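Local structure of Exo-poly-alpha-D-galacturonosidase (Thermotoga maritima, 3JUR) at residues E20-P24 / E123-I127; E339-D345 / R374-N380; W142-K146 / H186-P190; L30-G34 / S46-A50; I291-S295 / M320-R324. The protein probably hydrolyses the alpha-1,4 linkages between galacturonic acid units of polygalacturonate, the backbone of pectin, from the chain end, as a hyperthermoactive tetrameric exopolygalacturonase of glycosyl hydrolase family 28. All coordinates share one frame; numbering follows the deposited sequence.

All five contacts belong to one right-handed parallel beta-helix or to pieces attached to it. Interaction 4 packs the helix 44-57 near the N-terminal end, while interaction 2 pairs strands of later turns, their centres about 47 Å apart. Interaction 1, about 20 Å from interaction 4 between centres, lays the N-terminal segment on a corner of the coil; interaction 4 falls within the stretch of chain that it spans. Interactions 2 and 5 join successive turns, with nearest atoms about 7 Å apart. Interaction 3 ties two loops together about 24 Å from interaction 5, centre to centre; its Arg189 bonds Asn237, which begins a sequence resembling the family's active-site Asn-Thr-Asp motif, so it probably borders the cleft.

Interaction 1 of 5, residues E20-P24 / E123-I127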
# COMPACT_ATOMS: atom_id res chain seq x y z
N GLU D 20 -44.70 -12.44 -8.32
CA GLU D 20 -45.52 -13.09 -7.30
C GLU D 20 -46.66 -13.91 -7.89
O GLU D 20 -47.27 -13.49 -8.88
CB GLU D 20 -46.13 -12.04 -6.37
CG GLU D 20 -45.20 -11.48 -5.31
CD GLU D 20 -45.93 -10.52 -4.37
OE1 GLU D 20 -47.11 -10.77 -4.02
OE2 GLU D 20 -45.32 -9.50 -3.99
N PRO D 21 -46.97 -15.08 -7.29
CA PRO D 21 -48.11 -15.87 -7.75
C PRO D 21 -49.45 -15.22 -7.42
O PRO D 21 -49.60 -14.65 -6.33
CB PRO D 21 -47.96 -17.19 -6.98
CG PRO D 21 -47.15 -16.85 -5.78
CD PRO D 21 -46.21 -15.77 -6.23
N GLN D 22 -50.39 -15.28 -8.35
CA GLN D 22 -51.77 -14.92 -8.04
C GLN D 22 -52.36 -16.01 -7.15
O GLN D 22 -52.26 -17.20 -7.45
CB GLN D 22 -52.62 -14.75 -9.31
CG GLN D 22 -52.46 -13.40 -10.03
CD GLN D 22 -52.97 -12.22 -9.21
OE1 GLN D 22 -54.15 -12.14 -8.88
NE2 GLN D 22 -52.07 -11.30 -8.89
N ILE D 23 -52.94 -15.59 -6.03
CA ILE D 23 -53.61 -16.50 -5.10
C ILE D 23 -55.05 -16.03 -4.96
O ILE D 23 -55.29 -14.87 -4.59
CB ILE D 23 -52.91 -16.52 -3.70
CG1 ILE D 23 -51.44 -16.97 -3.81
CG2 ILE D 23 -53.70 -17.38 -2.71
CD1 ILE D 23 -51.22 -18.43 -4.23
N PRO D 24 -56.03 -16.91 -5.27
CA PRO D 24 -57.45 -16.57 -5.19
C PRO D 24 -57.82 -15.88 -3.87
O PRO D 24 -57.30 -16.25 -2.81
CB PRO D 24 -58.14 -17.93 -5.29
CG PRO D 24 -57.21 -18.76 -6.09
CD PRO D 24 -55.83 -18.30 -5.72
N GLU D 123 -48.57 -25.23 -9.48
CA GLU D 123 -48.49 -23.89 -10.03
C GLU D 123 -49.11 -22.91 -9.02
O GLU D 123 -50.11 -23.24 -8.39
CB GLU D 123 -49.26 -23.85 -11.34
CG GLU D 123 -49.14 -22.59 -12.15
CD GLU D 123 -49.93 -22.68 -13.45
OE1 GLU D 123 -51.08 -23.18 -13.41
OE2 GLU D 123 -49.40 -22.27 -14.50
N ASN D 124 -48.51 -21.73 -8.88
CA ASN D 124 -49.01 -20.66 -8.00
C ASN D 124 -49.13 -21.12 -6.54
O ASN D 124 -50.23 -21.26 -6.00
CB ASN D 124 -50.36 -20.11 -8.49
CG ASN D 124 -50.36 -19.79 -9.98
OD1 ASN D 124 -49.41 -19.23 -10.51
ND2 ASN D 124 -51.45 -20.16 -10.66
N VAL D 125 -47.98 -21.36 -5.92
CA VAL D 125 -47.93 -21.87 -4.56
C VAL D 125 -47.08 -20.93 -3.70
O VAL D 125 -46.02 -20.49 -4.13
CB VAL D 125 -47.40 -23.33 -4.52
CG1 VAL D 125 -47.24 -23.82 -3.09
CG2 VAL D 125 -48.35 -24.27 -5.27
N ALA D 126 -47.57 -20.60 -2.51
CA ALA D 126 -46.86 -19.64 -1.65
C ALA D 126 -46.81 -20.07 -0.19
O ALA D 126 -47.74 -20.71 0.31
CB ALA D 126 -47.48 -18.26 -1.77
N ILE D 127 -45.71 -19.72 0.48
CA ILE D 127 -45.61 -19.84 1.93
C ILE D 127 -45.28 -18.45 2.47
O ILE D 127 -44.23 -17.89 2.17
CB ILE D 127 -44.55 -20.87 2.35
CG1 ILE D 127 -44.92 -22.27 1.84
CG2 ILE D 127 -44.36 -20.86 3.87
CD1 ILE D 127 -43.76 -23.26 1.83
O HOH W 1 -49.54 -16.66 -10.61
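Pro21 and Ile23 supply the apolar part of this contact, resting on the corner formed by Asn124 and the strand that follows it. The CB of Pro21 sits 3.8 Å from Asn124 CA, while Pro21 CG lies 4.3 Å from Ala126 CB. Ile23 approaches the same methyl with the end of its longer branch, CD1 lying 4.5 Å from Ala126 CB, and both side chains also touch neighbouring strands: Pro21 meets Leu202 and Ile23 meets Glu81.

Carbonyl oxygens make a second set of contacts. Ile23 CD1 lies 3.5 Å from Asn124 O, and in the other direction Gln22 O is 3.6 Å from Asn124 CB. Asn124 has left-handed backbone angles (phi 58°, psi 68°), which turn the chain from one face of the parallel beta-helix to the next. Its amide is bonded to Asn79 through ND2 and to Asn200 through OD1, so asparagines from successive turns join as in the asparagine ladders known from this fold. Chi1 of -47° sets CG beside the backbone N, bringing the amide up to the Gln22 side.

The polar link across the contact is indirect. A water accepts from Gln22 N at 2.8 Å and donates to Asn124 OD1 at 2.6 Å, giving that oxygen a second donor besides Asn200.

Interaction 2 of 5, residues E339-D345 / R374-N380; sequences ENIFFID and RSVFVKN
Strands 339-344 and 374-379 run parallel and in register, their axes 4.7 Å apart at closest approach and inclined by 7°. They are successive rungs of the right-handed parallel beta-helix, zipped by bonds such as Phe377 N to Ile341 O (2.9 Å) and Phe343 N to Phe377 O (2.8 Å). Ile341 lies beside Val376 and Phe342 beside Phe377, each pair on one face of the sheet. The two phenyl rings point the same way, planes 23° apart, but are slid so far that they barely overlap; Phe342 CE1 meets Phe377 CD2 at 3.3 Å. Helix 6-16 packs on Phe342. At the N-terminal ends of the segments, Arg374 NH1 forms a 2.5 Å salt bridge to the syn side of Glu339 OE1, in the guanidinium plane. Replacing Glu339 by alanine would probably leave the Arg374 guanidinium without its acidic mate and freer to turn. Asn340 and Ser375 bond instead to Asn311 and Asp402. At the C-terminal ends, Asn380 ND2 donates to Asp345 OD1 at 2.8 Å from above the carboxylate plane.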
# COMPACT_ATOMS: atom_id res chain seq x y z
N GLU D 339 -20.48 -20.95 -15.36
CA GLU D 339 -20.04 -19.80 -16.15
C GLU D 339 -20.97 -18.60 -16.04
O GLU D 339 -22.16 -18.76 -15.77
CB GLU D 339 -19.84 -20.18 -17.63
CG GLU D 339 -21.09 -20.61 -18.36
CD GLU D 339 -20.82 -20.90 -19.83
OE1 GLU D 339 -19.69 -21.29 -20.17
OE2 GLU D 339 -21.75 -20.73 -20.65
N ASN D 340 -20.42 -17.41 -16.28
CA ASN D 340 -21.15 -16.16 -16.13
C ASN D 340 -21.74 -16.03 -14.73
O ASN D 340 -22.96 -15.93 -14.55
CB ASN D 340 -22.24 -16.02 -17.21
CG ASN D 340 -21.77 -15.21 -18.41
OD1 ASN D 340 -20.62 -14.78 -18.48
ND2 ASN D 340 -22.68 -14.97 -19.35
N ILE D 341 -20.85 -16.09 -13.74
CA ILE D 341 -21.21 -15.93 -12.34
C ILE D 341 -20.70 -14.55 -11.92
O ILE D 341 -19.51 -14.25 -12.08
CB ILE D 341 -20.60 -17.05 -11.43
CG1 ILE D 341 -20.79 -18.44 -12.04
CG2 ILE D 341 -21.18 -16.98 -9.99
CD1 ILE D 341 -22.26 -18.90 -12.22
N PHE D 342 -21.60 -13.72 -11.40
CA PHE D 342 -21.30 -12.34 -11.07
C PHE D 342 -21.49 -12.07 -9.59
O PHE D 342 -22.59 -12.20 -9.07
CB PHE D 342 -22.18 -11.39 -11.90
CG PHE D 342 -21.94 -11.48 -13.38
CD1 PHE D 342 -21.06 -10.60 -14.00
CD2 PHE D 342 -22.57 -12.45 -14.13
CE1 PHE D 342 -20.84 -10.68 -15.37
CE2 PHE D 342 -22.34 -12.55 -15.51
CZ PHE D 342 -21.48 -11.67 -16.12
N PHE D 343 -20.40 -11.70 -8.93
CA PHE D 343 -20.36 -11.49 -7.49
C PHE D 343 -19.99 -10.03 -7.27
O PHE D 343 -18.80 -9.68 -7.22
CB PHE D 343 -19.32 -12.45 -6.87
CG PHE D 343 -19.44 -12.63 -5.38
CD1 PHE D 343 -20.51 -13.34 -4.84
CD2 PHE D 343 -18.47 -12.11 -4.53
CE1 PHE D 343 -20.62 -13.52 -3.45
CE2 PHE D 343 -18.57 -12.27 -3.15
CZ PHE D 343 -19.64 -12.99 -2.61
N ILE D 344 -21.01 -9.17 -7.15
CA ILE D 344 -20.84 -7.72 -7.26
C ILE D 344 -21.32 -6.98 -6.02
O ILE D 344 -22.40 -7.26 -5.51
CB ILE D 344 -21.68 -7.15 -8.46
CG1 ILE D 344 -21.50 -8.00 -9.73
CG2 ILE D 344 -21.37 -5.66 -8.73
CD1 ILE D 344 -20.09 -8.02 -10.29
N ASP D 345 -20.53 -6.00 -5.58
CA ASP D 345 -20.91 -5.09 -4.47
C ASP D 345 -21.13 -5.79 -3.14
O ASP D 345 -21.92 -5.34 -2.31
CB ASP D 345 -22.17 -4.27 -4.84
CG ASP D 345 -21.96 -3.41 -6.06
OD1 ASP D 345 -20.81 -2.99 -6.31
OD2 ASP D 345 -22.96 -3.15 -6.78
N ARG D 374 -15.50 -21.16 -16.22
CA ARG D 374 -15.02 -19.90 -16.81
C ARG D 374 -15.94 -18.71 -16.57
O ARG D 374 -17.09 -18.87 -16.16
CB ARG D 374 -14.73 -20.07 -18.31
CG ARG D 374 -15.58 -21.12 -19.00
CD ARG D 374 -16.70 -20.57 -19.87
NE ARG D 374 -16.27 -20.38 -21.25
CZ ARG D 374 -17.00 -20.67 -22.33
NH1 ARG D 374 -18.22 -21.17 -22.21
NH2 ARG D 374 -16.50 -20.45 -23.53
N SER D 375 -15.40 -17.51 -16.81
CA SER D 375 -16.17 -16.26 -16.76
C SER D 375 -16.84 -16.01 -15.41
O SER D 375 -18.07 -15.96 -15.30
CB SER D 375 -17.19 -16.21 -17.91
OG SER D 375 -16.50 -16.35 -19.13
N VAL D 376 -16.00 -15.87 -14.39
CA VAL D 376 -16.45 -15.53 -13.05
C VAL D 376 -15.93 -14.13 -12.75
O VAL D 376 -14.73 -13.84 -12.94
CB VAL D 376 -15.95 -16.55 -11.98
CG1 VAL D 376 -16.50 -16.21 -10.58
CG2 VAL D 376 -16.35 -17.98 -12.37
N PHE D 377 -16.83 -13.26 -12.32
CA PHE D 377 -16.53 -11.84 -12.15
C PHE D 377 -16.84 -11.37 -10.74
O PHE D 377 -17.98 -11.48 -10.26
CB PHE D 377 -17.28 -11.01 -13.21
CG PHE D 377 -17.09 -11.52 -14.61
CD1 PHE D 377 -15.95 -11.20 -15.34
CD2 PHE D 377 -18.05 -12.34 -15.20
CE1 PHE D 377 -15.76 -11.70 -16.64
CE2 PHE D 377 -17.88 -12.84 -16.50
CZ PHE D 377 -16.73 -12.52 -17.21
N VAL D 378 -15.80 -10.88 -10.07
CA VAL D 378 -15.92 -10.31 -8.74
C VAL D 378 -15.62 -8.83 -8.91
O VAL D 378 -14.56 -8.44 -9.41
CB VAL D 378 -14.94 -10.96 -7.73
CG1 VAL D 378 -15.03 -10.27 -6.37
CG2 VAL D 378 -15.22 -12.45 -7.56
N LYS D 379 -16.56 -7.99 -8.52
CA LYS D 379 -16.35 -6.56 -8.64
C LYS D 379 -16.87 -5.86 -7.41
O LYS D 379 -17.97 -6.17 -6.92
CB LYS D 379 -17.02 -6.03 -9.92
CG LYS D 379 -17.31 -4.55 -9.92
CD LYS D 379 -16.45 -3.79 -10.88
CE LYS D 379 -17.04 -3.81 -12.26
NZ LYS D 379 -16.41 -2.78 -13.13
N ASN D 380 -16.09 -4.92 -6.91
CA ASN D 380 -16.45 -4.14 -5.71
C ASN D 380 -16.72 -5.02 -4.49
O ASN D 380 -17.70 -4.82 -3.77
CB ASN D 380 -17.63 -3.19 -5.99
CG ASN D 380 -17.75 -2.08 -4.96
OD1 ASN D 380 -16.75 -1.60 -4.43
ND2 ASN D 380 -18.99 -1.67 -4.66
O HOH W 2 -18.43 -8.39 -4.80

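Interaction 3 of 5, residues W142-K146 / H186-P190; sequences WWPWK and HYLRP
Trp145 and Trp142 join Tyr187, Arg189 and Pro190 in an aromatic and CH-pi contact between two loops, one following strand 132-134 and the other leading into strand 193-196, with no direct hydrogen bond between them. The indole of Trp145 is central. Tyr187 turns its edge onto one indole face, the ring planes 81° apart and the tyrosine centroid 5.0 Å from that of the five-membered ring of Trp145; its CD1 comes within 3.6 Å of Trp145 CE2. Tyr187 CA lies over the six-membered ring on this same side. The opposite face is covered by Trp142 CE3, so Trp145 is clasped between its own loop and the other. Having CG beside the backbone N (chi1 -70°) directs the indole to this position.

Pro190 lays CD over the six-membered ring of Trp142, 4.0 Å from its centroid. Arg189 runs alongside both tryptophans, its CG 4.1 Å from Trp142 CE3 and 4.0 Å from Trp145 CE3, and its CD passes 3.3 Å from Trp142 O. Lys146 CB lies over one face of the Arg189 guanidinium, toward its rim. What holds that charged group is a ring of outside acceptors: NH1 bonds to Pro212 O and Pro236 O, NH2 to Gln160 OE1 and Asn237 OD1.

Asn237 begins an Asn-Asn-Asp sequence that probably corresponds to the Asn-Thr-Asp motif of family 28 active sites, so these loops, projecting from the beta-helix, are consistent with a border of the substrate cleft.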
# COMPACT_ATOMS: atom_id res chain seq x y z
N TRP D 142 -33.27 -37.42 12.88
CA TRP D 142 -32.73 -37.19 11.52
C TRP D 142 -31.20 -37.08 11.42
O TRP D 142 -30.59 -37.77 10.60
CB TRP D 142 -33.38 -35.97 10.84
CG TRP D 142 -34.87 -36.03 10.69
CD1 TRP D 142 -35.79 -35.23 11.31
CD2 TRP D 142 -35.62 -36.92 9.84
NE1 TRP D 142 -37.06 -35.57 10.91
CE2 TRP D 142 -36.99 -36.60 10.01
CE3 TRP D 142 -35.27 -37.96 8.97
CZ2 TRP D 142 -38.01 -37.27 9.33
CZ3 TRP D 142 -36.29 -38.63 8.29
CH2 TRP D 142 -37.64 -38.28 8.48
N TRP D 143 -30.59 -36.21 12.23
CA TRP D 143 -29.15 -35.91 12.10
C TRP D 143 -28.20 -37.10 12.30
O TRP D 143 -27.19 -37.18 11.61
CB TRP D 143 -28.72 -34.73 13.01
CG TRP D 143 -29.30 -33.39 12.64
CD1 TRP D 143 -29.98 -33.06 11.50
CD2 TRP D 143 -29.23 -32.18 13.41
NE1 TRP D 143 -30.34 -31.73 11.52
CE2 TRP D 143 -29.89 -31.17 12.69
CE3 TRP D 143 -28.65 -31.86 14.66
CZ2 TRP D 143 -30.01 -29.86 13.16
CZ3 TRP D 143 -28.78 -30.55 15.13
CH2 TRP D 143 -29.45 -29.56 14.37
N PRO D 144 -28.52 -38.02 13.24
CA PRO D 144 -27.67 -39.21 13.36
C PRO D 144 -27.47 -39.97 12.05
O PRO D 144 -26.45 -40.66 11.89
CB PRO D 144 -28.41 -40.07 14.37
CG PRO D 144 -29.10 -39.09 15.24
CD PRO D 144 -29.50 -37.95 14.35
N TRP D 145 -28.40 -39.84 11.11
CA TRP D 145 -28.31 -40.54 9.83
C TRP D 145 -27.10 -40.13 8.98
O TRP D 145 -26.67 -40.89 8.11
CB TRP D 145 -29.62 -40.40 9.03
CG TRP D 145 -30.78 -41.16 9.62
CD1 TRP D 145 -30.83 -41.79 10.83
CD2 TRP D 145 -32.07 -41.35 9.02
NE1 TRP D 145 -32.06 -42.37 11.02
CE2 TRP D 145 -32.84 -42.12 9.92
CE3 TRP D 145 -32.64 -40.95 7.80
CZ2 TRP D 145 -34.16 -42.49 9.65
CZ3 TRP D 145 -33.96 -41.33 7.53
CH2 TRP D 145 -34.70 -42.09 8.45
N LYS D 146 -26.56 -38.94 9.24
CA LYS D 146 -25.36 -38.44 8.55
C LYS D 146 -24.13 -39.31 8.81
O LYS D 146 -23.32 -39.53 7.90
CB LYS D 146 -25.09 -36.98 8.93
CG LYS D 146 -23.76 -36.40 8.41
CD LYS D 146 -23.68 -36.40 6.88
CE LYS D 146 -22.28 -36.06 6.41
NZ LYS D 146 -22.14 -36.23 4.93
N HIS D 186 -34.05 -47.53 5.00
CA HIS D 186 -32.94 -46.77 4.42
C HIS D 186 -32.78 -45.44 5.13
O HIS D 186 -33.70 -44.98 5.81
CB HIS D 186 -33.12 -46.61 2.91
CG HIS D 186 -33.23 -47.91 2.19
ND1 HIS D 186 -32.13 -48.56 1.67
CD2 HIS D 186 -34.29 -48.71 1.94
CE1 HIS D 186 -32.52 -49.70 1.12
NE2 HIS D 186 -33.82 -49.81 1.27
N TYR D 187 -31.61 -44.82 4.98
CA TYR D 187 -31.22 -43.72 5.86
C TYR D 187 -30.85 -42.43 5.13
O TYR D 187 -29.85 -41.78 5.45
CB TYR D 187 -30.13 -44.20 6.84
CG TYR D 187 -30.60 -45.37 7.68
CD1 TYR D 187 -31.21 -45.17 8.91
CD2 TYR D 187 -30.47 -46.69 7.22
CE1 TYR D 187 -31.66 -46.25 9.68
CE2 TYR D 187 -30.92 -47.77 7.97
CZ TYR D 187 -31.51 -47.54 9.20
OH TYR D 187 -31.95 -48.59 9.95
N LEU D 188 -31.67 -42.07 4.15
CA LEU D 188 -31.52 -40.82 3.42
C LEU D 188 -32.57 -39.81 3.88
O LEU D 188 -33.77 -39.97 3.63
CB LEU D 188 -31.65 -41.08 1.91
CG LEU D 188 -30.74 -42.15 1.28
CD1 LEU D 188 -31.14 -42.42 -0.16
CD2 LEU D 188 -29.26 -41.75 1.37
N ARG D 189 -32.10 -38.78 4.59
CA ARG D 189 -32.96 -37.69 5.08
C ARG D 189 -33.67 -36.94 3.94
O ARG D 189 -33.14 -36.85 2.84
CB ARG D 189 -32.14 -36.67 5.88
CG ARG D 189 -31.63 -37.16 7.22
CD ARG D 189 -30.52 -36.24 7.69
NE ARG D 189 -29.31 -36.38 6.88
CZ ARG D 189 -28.40 -35.42 6.70
NH1 ARG D 189 -28.54 -34.23 7.27
NH2 ARG D 189 -27.34 -35.66 5.95
N PRO D 190 -34.88 -36.41 4.22
CA PRO D 190 -35.59 -35.61 3.23
C PRO D 190 -35.22 -34.12 3.34
O PRO D 190 -34.72 -33.69 4.38
CB PRO D 190 -37.05 -35.82 3.61
CG PRO D 190 -37.01 -36.00 5.09
CD PRO D 190 -35.72 -36.69 5.40

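Interaction 4 of 5, residues L30-G34 / S46-A50; sequences LLDFG and SFKRA
Apolar packing dominates where Leu30 and Phe33 meet one side of helix 44-57, the helix next to the first strands of the parallel beta-helix; an N-terminal helix capping the coil is familiar in this fold. Ala50 sits squarely on the Phe33 ring, its CA 3.9 Å from the centroid and only 8° off the normal, with Ala50 CB 3.7 Å from Phe33 CD2. Leu30 spreads its methyls: CD2 lies over the Phe47 ring, 4.0 Å from its centroid, and CD1 is 3.9 Å from Ser46 CB. Leu30 reaches between these residues because its chi1 of -169° swings CG away from its own nitrogen, and Leu62 also touches it from strand 60-64.

A single hydrogen bond crosses the contact: Ser46 OG donates to Phe33 O at 2.8 Å, from well above the carbonyl plane. Arg49 lays its guanidinium over Phe33 CB, the group nearly perpendicular to the phenyl ring. Gly34 has phi 86°, where a CB would press on Phe33 O.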
# COMPACT_ATOMS: atom_id res chain seq x y z
N LEU D 30 -57.20 -22.96 9.97
CA LEU D 30 -56.84 -24.33 10.37
C LEU D 30 -57.61 -24.85 11.59
O LEU D 30 -57.84 -26.05 11.71
CB LEU D 30 -55.33 -24.45 10.61
CG LEU D 30 -54.79 -25.87 10.78
CD1 LEU D 30 -54.84 -26.64 9.46
CD2 LEU D 30 -53.39 -25.88 11.36
N LEU D 31 -58.00 -23.94 12.48
CA LEU D 31 -58.75 -24.30 13.69
C LEU D 31 -60.19 -24.74 13.40
O LEU D 31 -60.88 -25.25 14.29
CB LEU D 31 -58.76 -23.15 14.70
CG LEU D 31 -57.43 -22.74 15.35
CD1 LEU D 31 -57.64 -21.50 16.20
CD2 LEU D 31 -56.83 -23.86 16.18
N ASP D 32 -60.62 -24.57 12.15
CA ASP D 32 -61.94 -25.03 11.73
C ASP D 32 -61.90 -26.48 11.22
O ASP D 32 -62.90 -27.00 10.71
CB ASP D 32 -62.53 -24.09 10.66
CG ASP D 32 -62.72 -22.67 11.17
OD1 ASP D 32 -63.29 -22.48 12.26
OD2 ASP D 32 -62.29 -21.73 10.46
N PHE D 33 -60.74 -27.12 11.37
CA PHE D 33 -60.55 -28.49 10.90
C PHE D 33 -59.97 -29.43 11.97
O PHE D 33 -59.27 -30.39 11.65
CB PHE D 33 -59.69 -28.51 9.63
CG PHE D 33 -60.30 -27.75 8.49
CD1 PHE D 33 -61.19 -28.38 7.62
CD2 PHE D 33 -59.99 -26.41 8.28
CE1 PHE D 33 -61.76 -27.68 6.55
CE2 PHE D 33 -60.56 -25.71 7.22
CZ PHE D 33 -61.44 -26.34 6.36
N GLY D 34 -60.27 -29.14 13.23
CA GLY D 34 -59.91 -30.03 14.33
C GLY D 34 -58.52 -29.83 14.92
O GLY D 34 -58.15 -30.53 15.87
N SER D 46 -55.83 -32.16 9.78
CA SER D 46 -56.32 -30.79 9.75
C SER D 46 -55.77 -30.06 8.53
O SER D 46 -56.53 -29.44 7.79
CB SER D 46 -55.95 -30.05 11.03
OG SER D 46 -56.49 -30.73 12.16
N PHE D 47 -54.46 -30.16 8.33
CA PHE D 47 -53.81 -29.58 7.15
C PHE D 47 -54.37 -30.16 5.86
O PHE D 47 -54.69 -29.42 4.93
CB PHE D 47 -52.28 -29.77 7.20
CG PHE D 47 -51.58 -28.78 8.08
CD1 PHE D 47 -51.29 -27.51 7.62
CD2 PHE D 47 -51.22 -29.12 9.38
CE1 PHE D 47 -50.65 -26.58 8.44
CE2 PHE D 47 -50.58 -28.21 10.20
CZ PHE D 47 -50.29 -26.93 9.73
N LYS D 48 -54.49 -31.49 5.82
CA LYS D 48 -54.90 -32.19 4.61
C LYS D 48 -56.32 -31.81 4.19
O LYS D 48 -56.59 -31.56 3.02
CB LYS D 48 -54.77 -33.71 4.79
CG LYS D 48 -54.52 -34.48 3.50
CD LYS D 48 -55.31 -35.78 3.46
CE LYS D 48 -56.67 -35.58 2.79
NZ LYS D 48 -57.66 -36.69 3.03
N ARG D 49 -57.23 -31.74 5.16
CA ARG D 49 -58.63 -31.41 4.89
C ARG D 49 -58.79 -29.93 4.53
O ARG D 49 -59.60 -29.58 3.67
CB ARG D 49 -59.51 -31.76 6.08
CG ARG D 49 -60.78 -32.50 5.71
CD ARG D 49 -61.76 -32.55 6.88
NE ARG D 49 -61.07 -32.75 8.16
CZ ARG D 49 -61.54 -32.36 9.34
NH1 ARG D 49 -62.70 -31.73 9.44
NH2 ARG D 49 -60.82 -32.60 10.43
N ALA D 50 -58.00 -29.07 5.18
CA ALA D 50 -58.03 -27.63 4.89
C ALA D 50 -57.54 -27.31 3.48
O ALA D 50 -58.13 -26.48 2.80
CB ALA D 50 -57.22 -26.86 5.92

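Interaction 5 of 5, residues I291-S295 / M320-R324; sequences ISQAS and MNVER
Met320 meets both Ile291 and Ser292: its O accepts Ser292 N at 2.9 Å (N-H...O 172°), and its SD lies alongside Ile291 CG1, 4.0 Å away; Met320 also packs on Val318 of a second subunit. Asn321, at a left-handed phi of 72°, sets CB against the Gln293 backbone and ND2 3.8 Å from Ile291 CG2. An alanine at Ile291 is likely to open a gap beside the Met320 sulfur and uncover this amide flank. The carbonyl of Asn321 receives a CA-H...O contact from Gln293 CA (3.4 Å), and a water links it to Gln293 O. Two adjacent turns of the parallel beta-helix are joined here, just where their strands give way to loops. Val322 CG1 then touches Ser295 CB at 4.0 Å. Glu323 N donates to Ser295 O at 2.9 Å, while its OE2 takes a bond from a second water (2.5 Å) that also donates to Gln293 O. Arg324 NH1 holds Glu323 OE1 in a salt bridge, and its NE pairs with Glu354.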
# COMPACT_ATOMS: atom_id res chain seq x y z
N ILE D 291 -25.05 -14.09 8.79
CA ILE D 291 -24.17 -14.01 9.96
C ILE D 291 -24.07 -15.41 10.53
O ILE D 291 -24.99 -15.88 11.21
CB ILE D 291 -24.64 -13.00 11.03
CG1 ILE D 291 -24.84 -11.61 10.42
CG2 ILE D 291 -23.65 -12.96 12.20
CD1 ILE D 291 -25.47 -10.58 11.37
N SER D 292 -22.98 -16.09 10.20
CA SER D 292 -22.92 -17.53 10.40
C SER D 292 -21.50 -18.08 10.42
O SER D 292 -20.88 -18.30 9.38
CB SER D 292 -23.74 -18.23 9.30
OG SER D 292 -23.80 -19.62 9.51
N GLN D 293 -20.99 -18.30 11.63
CA GLN D 293 -19.73 -19.01 11.83
C GLN D 293 -19.75 -20.38 11.15
O GLN D 293 -18.75 -20.80 10.54
CB GLN D 293 -19.46 -19.18 13.32
CG GLN D 293 -18.19 -19.93 13.65
CD GLN D 293 -17.08 -19.02 14.09
OE1 GLN D 293 -16.84 -18.87 15.29
NE2 GLN D 293 -16.40 -18.39 13.12
N ALA D 294 -20.89 -21.06 11.24
CA ALA D 294 -21.05 -22.42 10.72
C ALA D 294 -21.13 -22.53 9.19
O ALA D 294 -20.86 -23.60 8.64
CB ALA D 294 -22.27 -23.09 11.38
N SER D 295 -21.51 -21.44 8.51
CA SER D 295 -21.71 -21.48 7.06
C SER D 295 -20.45 -21.85 6.29
O SER D 295 -19.39 -21.29 6.52
CB SER D 295 -22.26 -20.14 6.54
OG SER D 295 -22.37 -20.17 5.12
N MET D 320 -20.99 -12.50 7.09
CA MET D 320 -20.23 -12.30 8.32
C MET D 320 -19.88 -13.63 8.97
O MET D 320 -20.77 -14.46 9.17
CB MET D 320 -21.01 -11.44 9.31
CG MET D 320 -21.14 -9.98 8.91
SD MET D 320 -21.89 -8.95 10.20
CE MET D 320 -21.10 -9.56 11.68
N ASN D 321 -18.60 -13.81 9.28
CA ASN D 321 -18.06 -14.97 10.03
C ASN D 321 -18.04 -16.28 9.23
O ASN D 321 -17.65 -17.33 9.76
CB ASN D 321 -18.79 -15.17 11.38
CG ASN D 321 -18.88 -13.90 12.21
OD1 ASN D 321 -17.96 -13.09 12.26
ND2 ASN D 321 -20.01 -13.72 12.89
N VAL D 322 -18.44 -16.20 7.97
CA VAL D 322 -18.58 -17.38 7.10
C VAL D 322 -17.24 -18.00 6.74
O VAL D 322 -16.20 -17.34 6.81
CB VAL D 322 -19.37 -17.05 5.80
CG1 VAL D 322 -20.75 -16.47 6.15
CG2 VAL D 322 -18.58 -16.09 4.88
N GLU D 323 -17.25 -19.28 6.36
CA GLU D 323 -16.01 -19.93 5.97
C GLU D 323 -15.48 -19.37 4.66
O GLU D 323 -14.27 -19.19 4.49
CB GLU D 323 -16.18 -21.45 5.86
CG GLU D 323 -16.33 -22.15 7.20
CD GLU D 323 -16.40 -23.67 7.06
OE1 GLU D 323 -16.30 -24.18 5.93
OE2 GLU D 323 -16.55 -24.36 8.10
N ARG D 324 -16.41 -19.12 3.73
CA ARG D 324 -16.10 -18.65 2.38
C ARG D 324 -17.19 -17.71 1.90
O ARG D 324 -18.38 -17.91 2.19
CB ARG D 324 -16.00 -19.83 1.40
CG ARG D 324 -14.96 -20.86 1.78
CD ARG D 324 -15.01 -22.15 0.98
NE ARG D 324 -14.22 -23.14 1.70
CZ ARG D 324 -14.68 -23.90 2.69
NH1 ARG D 324 -15.97 -23.84 3.05
NH2 ARG D 324 -13.86 -24.74 3.31
O HOH W 3 -16.36 -19.69 9.87
O HOH W 4 -17.40 -23.29 10.25